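Local structure of tRNA-splicing ligase RtcB (Thermus thermophilus, 2EPG) at residues F180-W189 against V333-F344; Q379-M387 against G406-R414. The protein probably joins RNA ends, sealing a 2',3'-cyclic phosphate or 3'-phosphate end to a 5'-hydroxyl end with GTP and manganese. All coordinates share one frame; numbering follows the deposited sequence.

Overall arrangement
Both contacts lie in the interior, their centres about 15 Å apart, and they differ in chemistry. Contact 1 sets a loop between two helices along the bulged strand 332-347 and is largely polar: a backbone bond, a buried carboxylate and a lysine. Contact 2 runs strand 380-383 and its following turn beside the loop carrying His410, and is held by small apolar groups and carbonyl oxygens. They meet at His339 of contact 1, whose ND1 lies 2.7 Å from ND1 of His410, a probable hydrogen bond, and whose NE2 probably bonds the backbone oxygen of Leu382. Contact 2 holds more of the probable GMP site, to which contact 1 adds His339 and Asn340.

Contact 1. Residues F180-W189 against V333-F344; sequences FIESQGRLPW and VLYDLAHNNAKF
Glu182 lays its side chain across the strand containing Leu337 and Ala338, with OE1 3.5 Å from Leu337 CB. The same oxygen accepts Ala338 N at 3.0 Å in an almost straight bond (172° at the hydrogen). With CG anti to the backbone N (chi1 177°) and the chain extended beyond it, the carboxylate is carried to Ala338 N, where the first part of the strand ends. A water sits between OE1 and Ala338 O. The other oxygen, OE2, forms a salt bridge with Lys343 NZ at 2.9 Å; the ammonium arrives on the anti side, 27° out of the carboxylate plane. Lys343 bends at its third torsion to bring NZ there and close to Ser183 OG. With an alanine here instead of Glu182, Lys343 would probably lose its carboxylate mate and Ala338 N its acceptor.

The backbone of Glu182 joins in as well, its N donating to Asp336 O at 2.8 Å. The partner strand 332-347 pairs antiparallel with strands 110-119 and 350-357, and Leu334 and Tyr335, both opposite Leu113, form a classic beta bulge. Just beyond the strand's first part, His339 and Asn340 probably belong to the GMP site, with His339 also a probable manganese ligand.

At the start of segment 333-344, Phe180 CB packs on Val333 CG1 at 3.8 Å, while Phe180 O receives a CA-H...O contact from Tyr335 CA. Ile181 CG2 lies alongside the Asp336 carboxylate, which is itself salt-bridged to Arg112 and Arg308. Farther along, Leu187 crosses the Lys343 side chain at about a right angle. At the end, the edge of the Trp189 ring, at CD1, meets Phe344 CE1 at 4.0 Å, the two ring planes steeply inclined.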
loop_
_atom_site.group_PDB
_atom_site.type_symbol
_atom_site.label_atom_id
_atom_site.label_comp_id
_atom_site.label_asym_id
_atom_site.label_seq_id
_atom_site.Cartn_x
_atom_site.Cartn_y
_atom_site.Cartn_z
ATOM N N PHE A 180 8.962 11.213 -5.159
ATOM C CA PHE A 180 8.113 10.154 -5.698
ATOM C C PHE A 180 7.578 9.144 -4.690
ATOM O O PHE A 180 7.288 7.985 -5.006
ATOM C CB PHE A 180 8.863 9.487 -6.843
ATOM C CG PHE A 180 9.343 10.481 -7.864
ATOM C CD1 PHE A 180 10.627 11.013 -7.789
ATOM C CD2 PHE A 180 8.474 10.967 -8.836
ATOM C CE1 PHE A 180 11.041 12.021 -8.667
ATOM C CE2 PHE A 180 8.875 11.973 -9.718
ATOM C CZ PHE A 180 10.161 12.500 -9.634
ATOM N N ILE A 181 7.448 9.606 -3.459
ATOM C CA ILE A 181 6.881 8.784 -2.413
ATOM C C ILE A 181 5.575 9.475 -2.078
ATOM O O ILE A 181 5.515 10.709 -2.059
ATOM C CB ILE A 181 7.738 8.783 -1.136
ATOM C CG1 ILE A 181 9.165 8.335 -1.455
ATOM C CG2 ILE A 181 7.101 7.854 -0.094
ATOM C CD1 ILE A 181 10.109 8.464 -0.259
ATOM N N GLU A 182 4.536 8.688 -1.828
ATOM C CA GLU A 182 3.243 9.228 -1.430
ATOM C C GLU A 182 3.514 10.076 -0.172
ATOM O O GLU A 182 4.238 9.634 0.727
ATOM C CB GLU A 182 2.300 8.075 -1.084
ATOM C CG GLU A 182 0.933 8.502 -0.576
ATOM C CD GLU A 182 0.143 7.350 0.048
ATOM O OE1 GLU A 182 0.495 6.173 -0.178
ATOM O OE2 GLU A 182 -0.837 7.628 0.776
ATOM N N SER A 183 2.933 11.275 -0.119
ATOM C CA SER A 183 3.101 12.202 1.012
ATOM C C SER A 183 4.562 12.472 1.302
ATOM O O SER A 183 4.921 12.780 2.435
ATOM C CB SER A 183 2.458 11.630 2.274
ATOM O OG SER A 183 1.053 11.576 2.141
ATOM N N GLN A 184 5.396 12.354 0.269
ATOM C CA GLN A 184 6.828 12.546 0.395
ATOM C C GLN A 184 7.431 11.649 1.485
ATOM O O GLN A 184 8.452 11.984 2.090
ATOM C CB GLN A 184 7.158 14.035 0.637
ATOM C CG GLN A 184 6.888 14.921 -0.595
ATOM C CD GLN A 184 7.967 15.995 -0.832
ATOM O OE1 GLN A 184 8.126 16.944 -0.044
ATOM N NE2 GLN A 184 8.720 15.840 -1.925
ATOM N N GLY A 185 6.791 10.502 1.720
ATOM C CA GLY A 185 7.278 9.557 2.709
ATOM C C GLY A 185 7.181 10.037 4.143
ATOM O O GLY A 185 7.953 9.598 4.985
ATOM N N ARG A 186 6.221 10.917 4.427
ATOM C CA ARG A 186 6.042 11.460 5.772
ATOM C C ARG A 186 4.606 11.783 6.106
ATOM O O ARG A 186 4.022 12.678 5.491
ATOM C CB ARG A 186 6.846 12.759 5.935
ATOM C CG ARG A 186 6.718 13.452 7.298
ATOM C CD ARG A 186 7.499 14.778 7.303
ATOM N NE ARG A 186 7.531 15.466 8.600
ATOM C CZ ARG A 186 6.573 16.267 9.067
ATOM N NH1 ARG A 186 6.713 16.837 10.262
ATOM N NH2 ARG A 186 5.488 16.511 8.346
ATOM N N LEU A 187 4.015 11.060 7.055
ATOM C CA LEU A 187 2.663 11.416 7.464
ATOM C C LEU A 187 2.930 12.520 8.483
ATOM O O LEU A 187 3.804 12.384 9.340
ATOM C CB LEU A 187 1.920 10.238 8.092
ATOM C CG LEU A 187 1.012 9.536 7.078
ATOM C CD1 LEU A 187 1.868 8.916 5.981
ATOM C CD2 LEU A 187 0.176 8.473 7.774
ATOM N N PRO A 188 2.196 13.637 8.387
ATOM C CA PRO A 188 2.362 14.784 9.286
ATOM C C PRO A 188 2.079 14.654 10.775
ATOM O O PRO A 188 2.588 15.449 11.553
ATOM C CB PRO A 188 1.475 15.846 8.646
ATOM C CG PRO A 188 0.353 15.008 8.061
ATOM C CD PRO A 188 1.124 13.889 7.405
ATOM N N TRP A 189 1.294 13.678 11.201
ATOM C CA TRP A 189 0.982 13.619 12.625
ATOM C C TRP A 189 1.815 12.702 13.521
ATOM O O TRP A 189 1.600 12.657 14.736
ATOM C CB TRP A 189 -0.511 13.317 12.791
ATOM C CG TRP A 189 -1.400 14.410 12.243
ATOM C CD1 TRP A 189 -2.662 14.263 11.736
ATOM C CD2 TRP A 189 -1.097 15.813 12.158
ATOM N NE1 TRP A 189 -3.161 15.482 11.337
ATOM C CE2 TRP A 189 -2.220 16.450 11.586
ATOM C CE3 TRP A 189 0.015 16.593 12.506
ATOM C CZ2 TRP A 189 -2.265 17.834 11.358
ATOM C CZ3 TRP A 189 -0.029 17.968 12.278
ATOM C CH2 TRP A 189 -1.161 18.571 11.707
ATOM N N VAL A 333 13.302 6.195 -8.256
ATOM C CA VAL A 333 12.030 5.835 -7.664
ATOM C C VAL A 333 10.934 6.300 -8.638
ATOM O O VAL A 333 10.798 7.498 -8.902
ATOM C CB VAL A 333 11.828 6.539 -6.305
ATOM C CG1 VAL A 333 10.443 6.227 -5.758
ATOM C CG2 VAL A 333 12.929 6.078 -5.302
ATOM N N LEU A 334 10.190 5.355 -9.204
ATOM C CA LEU A 334 9.094 5.701 -10.100
ATOM C C LEU A 334 7.995 6.187 -9.159
ATOM O O LEU A 334 7.466 7.294 -9.311
ATOM C CB LEU A 334 8.661 4.468 -10.897
ATOM C CG LEU A 334 7.639 4.717 -12.011
ATOM C CD1 LEU A 334 7.780 3.634 -13.068
ATOM C CD2 LEU A 334 6.224 4.758 -11.423
ATOM N N TYR A 335 7.655 5.358 -8.176
ATOM C CA TYR A 335 6.685 5.758 -7.149
ATOM C C TYR A 335 6.785 4.828 -5.939
ATOM O O TYR A 335 7.415 3.772 -6.002
ATOM C CB TYR A 335 5.238 5.746 -7.679
ATOM C CG TYR A 335 4.362 6.718 -6.930
ATOM C CD1 TYR A 335 4.693 8.071 -6.877
ATOM C CD2 TYR A 335 3.218 6.301 -6.263
ATOM C CE1 TYR A 335 3.900 8.976 -6.169
ATOM C CE2 TYR A 335 2.427 7.205 -5.568
ATOM C CZ TYR A 335 2.780 8.540 -5.527
ATOM O OH TYR A 335 2.002 9.443 -4.835
ATOM N N ASP A 336 6.157 5.227 -4.842
ATOM C CA ASP A 336 6.129 4.432 -3.620
ATOM C C ASP A 336 4.824 4.799 -2.906
ATOM O O ASP A 336 4.572 5.975 -2.636
ATOM C CB ASP A 336 7.372 4.759 -2.767
ATOM C CG ASP A 336 7.373 4.053 -1.404
ATOM O OD1 ASP A 336 8.432 3.509 -1.023
ATOM O OD2 ASP A 336 6.337 4.061 -0.700
ATOM N N LEU A 337 3.982 3.804 -2.627
ATOM C CA LEU A 337 2.714 4.064 -1.961
ATOM C C LEU A 337 2.274 2.944 -1.028
ATOM O O LEU A 337 2.671 1.792 -1.169
ATOM C CB LEU A 337 1.594 4.326 -2.986
ATOM C CG LEU A 337 0.904 3.115 -3.643
ATOM C CD1 LEU A 337 -0.206 3.590 -4.596
ATOM C CD2 LEU A 337 1.939 2.282 -4.402
ATOM N N ALA A 338 1.442 3.316 -0.064
ATOM C CA ALA A 338 0.918 2.398 0.932
ATOM C C ALA A 338 -0.274 1.600 0.429
ATOM O O ALA A 338 -0.993 2.051 -0.456
ATOM C CB ALA A 338 0.504 3.189 2.175
ATOM N N HIS A 339 -0.472 0.419 1.016
ATOM C CA HIS A 339 -1.598 -0.457 0.699
ATOM C C HIS A 339 -2.495 -0.560 1.942
ATOM O O HIS A 339 -3.623 -1.031 1.855
ATOM C CB HIS A 339 -1.106 -1.850 0.259
ATOM C CG HIS A 339 -0.653 -1.906 -1.171
ATOM N ND1 HIS A 339 -0.826 -3.023 -1.965
ATOM C CD2 HIS A 339 -0.095 -0.963 -1.970
ATOM C CE1 HIS A 339 -0.403 -2.762 -3.190
ATOM N NE2 HIS A 339 0.044 -1.518 -3.220
ATOM N N ASN A 340 -1.973 -0.137 3.101
ATOM C CA ASN A 340 -2.737 -0.124 4.361
ATOM C C ASN A 340 -2.431 1.207 5.030
ATOM O O ASN A 340 -1.278 1.467 5.374
ATOM C CB ASN A 340 -2.311 -1.238 5.340
ATOM C CG ASN A 340 -2.653 -2.634 4.851
ATOM O OD1 ASN A 340 -3.741 -2.883 4.345
ATOM N ND2 ASN A 340 -1.725 -3.559 5.032
ATOM N N ASN A 341 -3.440 2.054 5.213
ATOM C CA ASN A 341 -3.204 3.334 5.857
ATOM C C ASN A 341 -4.469 4.167 6.000
ATOM O O ASN A 341 -5.422 3.977 5.265
ATOM C CB ASN A 341 -2.192 4.130 5.041
ATOM C CG ASN A 341 -1.163 4.815 5.904
ATOM O OD1 ASN A 341 -0.284 5.522 5.403
ATOM N ND2 ASN A 341 -1.261 4.612 7.213
ATOM N N ALA A 342 -4.480 5.080 6.965
ATOM C CA ALA A 342 -5.605 5.992 7.135
ATOM C C ALA A 342 -4.938 7.351 7.001
ATOM O O ALA A 342 -3.904 7.605 7.620
ATOM C CB ALA A 342 -6.243 5.845 8.503
ATOM N N LYS A 343 -5.516 8.217 6.182
ATOM C CA LYS A 343 -4.927 9.523 5.949
ATOM C C LYS A 343 -5.982 10.592 5.867
ATOM O O LYS A 343 -7.101 10.335 5.405
ATOM C CB LYS A 343 -4.159 9.511 4.630
ATOM C CG LYS A 343 -3.205 8.332 4.500
ATOM C CD LYS A 343 -2.266 8.537 3.354
ATOM C CE LYS A 343 -1.402 9.763 3.566
ATOM N NZ LYS A 343 -0.760 10.074 2.268
ATOM N N PHE A 344 -5.633 11.791 6.316
ATOM C CA PHE A 344 -6.573 12.890 6.226
ATOM C C PHE A 344 -6.435 13.451 4.818
ATOM O O PHE A 344 -5.343 13.801 4.386
ATOM C CB PHE A 344 -6.270 13.972 7.262
ATOM C CG PHE A 344 -6.711 13.606 8.657
ATOM C CD1 PHE A 344 -5.820 13.028 9.558
ATOM C CD2 PHE A 344 -8.027 13.823 9.060
ATOM C CE1 PHE A 344 -6.243 12.675 10.851
ATOM C CE2 PHE A 344 -8.456 13.478 10.339
ATOM C CZ PHE A 344 -7.564 12.904 11.239
HETATM O O HOH W 1 -1.747 4.377 -0.845
#

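Contact 2. Residues Q379-M387 against G406-R414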
loop_
_atom_site.group_PDB
_atom_site.type_symbol
_atom_site.label_atom_id
_atom_site.label_comp_id
_atom_site.label_asym_id
_atom_site.label_seq_id
_atom_site.Cartn_x
_atom_site.Cartn_y
_atom_site.Cartn_z
ATOM N N GLN A 379 -1.632 9.733 -10.747
ATOM C CA GLN A 379 -0.697 9.090 -9.833
ATOM C C GLN A 379 -0.451 7.632 -10.199
ATOM O O GLN A 379 -1.371 6.915 -10.573
ATOM C CB GLN A 379 -1.275 9.128 -8.411
ATOM C CG GLN A 379 -0.388 8.480 -7.320
ATOM C CD GLN A 379 -1.218 8.026 -6.150
ATOM O OE1 GLN A 379 -1.780 8.839 -5.409
ATOM N NE2 GLN A 379 -1.337 6.723 -5.994
ATOM N N PRO A 380 0.803 7.171 -10.093
ATOM C CA PRO A 380 1.063 5.764 -10.419
ATOM C C PRO A 380 0.389 4.897 -9.334
ATOM O O PRO A 380 0.314 5.290 -8.165
ATOM C CB PRO A 380 2.596 5.653 -10.335
ATOM C CG PRO A 380 3.082 7.062 -10.601
ATOM C CD PRO A 380 2.058 7.919 -9.881
ATOM N N VAL A 381 -0.107 3.727 -9.725
ATOM C CA VAL A 381 -0.728 2.804 -8.786
ATOM C C VAL A 381 0.030 1.516 -9.021
ATOM O O VAL A 381 0.015 0.968 -10.130
ATOM C CB VAL A 381 -2.225 2.581 -9.089
ATOM C CG1 VAL A 381 -2.777 1.462 -8.191
ATOM C CG2 VAL A 381 -3.000 3.868 -8.853
ATOM N N LEU A 382 0.697 1.040 -7.976
ATOM C CA LEU A 382 1.523 -0.159 -8.071
ATOM C C LEU A 382 0.745 -1.351 -7.558
ATOM O O LEU A 382 0.359 -1.404 -6.390
ATOM C CB LEU A 382 2.812 0.047 -7.257
ATOM C CG LEU A 382 3.512 1.384 -7.562
ATOM C CD1 LEU A 382 4.756 1.577 -6.684
ATOM C CD2 LEU A 382 3.879 1.426 -9.044
ATOM N N VAL A 383 0.502 -2.307 -8.444
ATOM C CA VAL A 383 -0.258 -3.496 -8.105
ATOM C C VAL A 383 0.643 -4.718 -8.202
ATOM O O VAL A 383 0.819 -5.301 -9.273
ATOM C CB VAL A 383 -1.470 -3.644 -9.059
ATOM C CG1 VAL A 383 -2.242 -4.912 -8.759
ATOM C CG2 VAL A 383 -2.386 -2.448 -8.905
ATOM N N PRO A 384 1.231 -5.126 -7.073
ATOM C CA PRO A 384 2.109 -6.292 -7.090
ATOM C C PRO A 384 1.252 -7.562 -7.145
ATOM O O PRO A 384 0.129 -7.591 -6.628
ATOM C CB PRO A 384 2.851 -6.154 -5.769
ATOM C CG PRO A 384 1.750 -5.669 -4.852
ATOM C CD PRO A 384 1.040 -4.625 -5.698
ATOM N N GLY A 385 1.749 -8.594 -7.806
ATOM C CA GLY A 385 1.003 -9.837 -7.835
ATOM C C GLY A 385 1.617 -10.655 -6.719
ATOM O O GLY A 385 2.265 -10.100 -5.825
ATOM N N ASP A 386 1.423 -11.963 -6.731
ATOM C CA ASP A 386 2.058 -12.776 -5.705
ATOM C C ASP A 386 3.495 -12.897 -6.179
ATOM O O ASP A 386 3.825 -12.449 -7.281
ATOM C CB ASP A 386 1.412 -14.153 -5.633
ATOM C CG ASP A 386 -0.085 -14.069 -5.508
ATOM O OD1 ASP A 386 -0.725 -13.573 -6.466
ATOM O OD2 ASP A 386 -0.621 -14.482 -4.455
HETATM N N MSE A 387 4.357 -13.479 -5.361
HETATM C CA MSE A 387 5.744 -13.634 -5.774
HETATM C C MSE A 387 5.801 -14.467 -7.047
HETATM O O MSE A 387 5.081 -15.460 -7.192
HETATM C CB MSE A 387 6.549 -14.328 -4.686
HETATM C CG MSE A 387 6.498 -13.632 -3.355
HETATM SE SE MSE A 387 7.448 -14.684 -2.065
HETATM C CE MSE A 387 9.147 -13.812 -2.186
ATOM N N GLY A 406 -10.867 8.860 -4.483
ATOM C CA GLY A 406 -9.579 8.777 -5.149
ATOM C C GLY A 406 -8.794 7.543 -4.737
ATOM O O GLY A 406 -7.625 7.650 -4.369
ATOM N N SER A 407 -9.439 6.377 -4.809
ATOM C CA SER A 407 -8.836 5.112 -4.412
ATOM C C SER A 407 -8.866 4.046 -5.508
ATOM O O SER A 407 -9.744 4.051 -6.361
ATOM C CB SER A 407 -9.574 4.556 -3.197
ATOM O OG SER A 407 -9.543 5.478 -2.123
ATOM N N SER A 408 -7.909 3.127 -5.471
ATOM C CA SER A 408 -7.890 2.054 -6.431
ATOM C C SER A 408 -7.521 0.732 -5.757
ATOM O O SER A 408 -7.517 0.632 -4.531
ATOM C CB SER A 408 -6.937 2.376 -7.582
ATOM O OG SER A 408 -7.212 1.524 -8.680
ATOM N N CYS A 409 -7.204 -0.285 -6.545
ATOM C CA CYS A 409 -6.901 -1.587 -5.963
ATOM C C CYS A 409 -5.438 -1.718 -5.578
ATOM O O CYS A 409 -4.603 -0.883 -5.938
ATOM C CB CYS A 409 -7.260 -2.699 -6.949
ATOM S SG CYS A 409 -6.084 -2.808 -8.327
ATOM N N HIS A 410 -5.124 -2.776 -4.847
ATOM C CA HIS A 410 -3.743 -2.989 -4.454
ATOM C C HIS A 410 -3.229 -4.345 -4.932
ATOM O O HIS A 410 -2.040 -4.519 -5.135
ATOM C CB HIS A 410 -3.611 -2.895 -2.937
ATOM C CG HIS A 410 -3.783 -4.203 -2.237
ATOM N ND1 HIS A 410 -2.744 -4.838 -1.591
ATOM C CD2 HIS A 410 -4.870 -4.998 -2.082
ATOM C CE1 HIS A 410 -3.186 -5.968 -1.064
ATOM N NE2 HIS A 410 -4.472 -6.089 -1.347
ATOM N N GLY A 411 -4.124 -5.309 -5.102
ATOM C CA GLY A 411 -3.692 -6.628 -5.535
ATOM C C GLY A 411 -4.160 -7.029 -6.919
ATOM O O GLY A 411 -5.105 -6.453 -7.458
ATOM N N ALA A 412 -3.498 -8.031 -7.492
ATOM C CA ALA A 412 -3.834 -8.520 -8.828
ATOM C C ALA A 412 -4.528 -9.884 -8.810
ATOM O O ALA A 412 -5.228 -10.248 -9.758
ATOM C CB ALA A 412 -2.565 -8.594 -9.687
ATOM N N GLY A 413 -4.344 -10.636 -7.730
ATOM C CA GLY A 413 -4.952 -11.952 -7.655
ATOM C C GLY A 413 -5.882 -12.182 -6.482
ATOM O O GLY A 413 -6.594 -11.273 -6.054
ATOM N N ARG A 414 -5.860 -13.410 -5.959
ATOM C CA ARG A 414 -6.712 -13.811 -4.838
ATOM C C ARG A 414 -5.941 -14.550 -3.747
ATOM O O ARG A 414 -6.522 -15.315 -2.975
ATOM C CB ARG A 414 -7.842 -14.701 -5.357
ATOM C CG ARG A 414 -8.794 -13.982 -6.295
ATOM C CD ARG A 414 -9.618 -12.968 -5.532
ATOM N NE ARG A 414 -10.613 -12.325 -6.378
ATOM C CZ ARG A 414 -11.691 -11.697 -5.916
ATOM N NH1 ARG A 414 -12.539 -11.141 -6.766
ATOM N NH2 ARG A 414 -11.927 -11.633 -4.610
#
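Ser408 opens the contact with its CB 4.3 Å from Val381 CG1, its hydroxyl being bonded to Ile472 O. Cys409 follows, engaged through its carbonyl and its sulfur. Its carbonyl oxygen lies 3.7 Å from Val381 CG1 and is bonded to Thr360, while SG touches Val383 CG2 at 3.8 Å. The first torsion sets that sulfur between the backbone N and the carbonyl carbon, and helix 462-470 packs on the same side chain through Val463 and Val467.

His410 meets the strand through its backbone: its O approaches Pro384 CD to 3.1 Å and Val383 CA to 3.6 Å. Its side chain leaves away from segment 379-387, and the ring meets that of His339, the planes at about 80°. His410 is probably the histidine that RtcB ligases guanylylate, and the GMP site probably takes in Pro384 to Met387 on one segment and His410 to Gly413 on the other. The two segments run in similar directions here, 21° apart.

Gly411 then presents its carbonyl carbon to Val383 CG1 at 3.4 Å. This methyl stands anti to the backbone N of Val383 (chi1 178°), and Ala412 CB meets it at 3.8 Å. Beyond it the Ala412 methyl, CB, lies 4.2 Å from Gly385 CA, while the carbonyl oxygen of Ala412 bonds to Ser461.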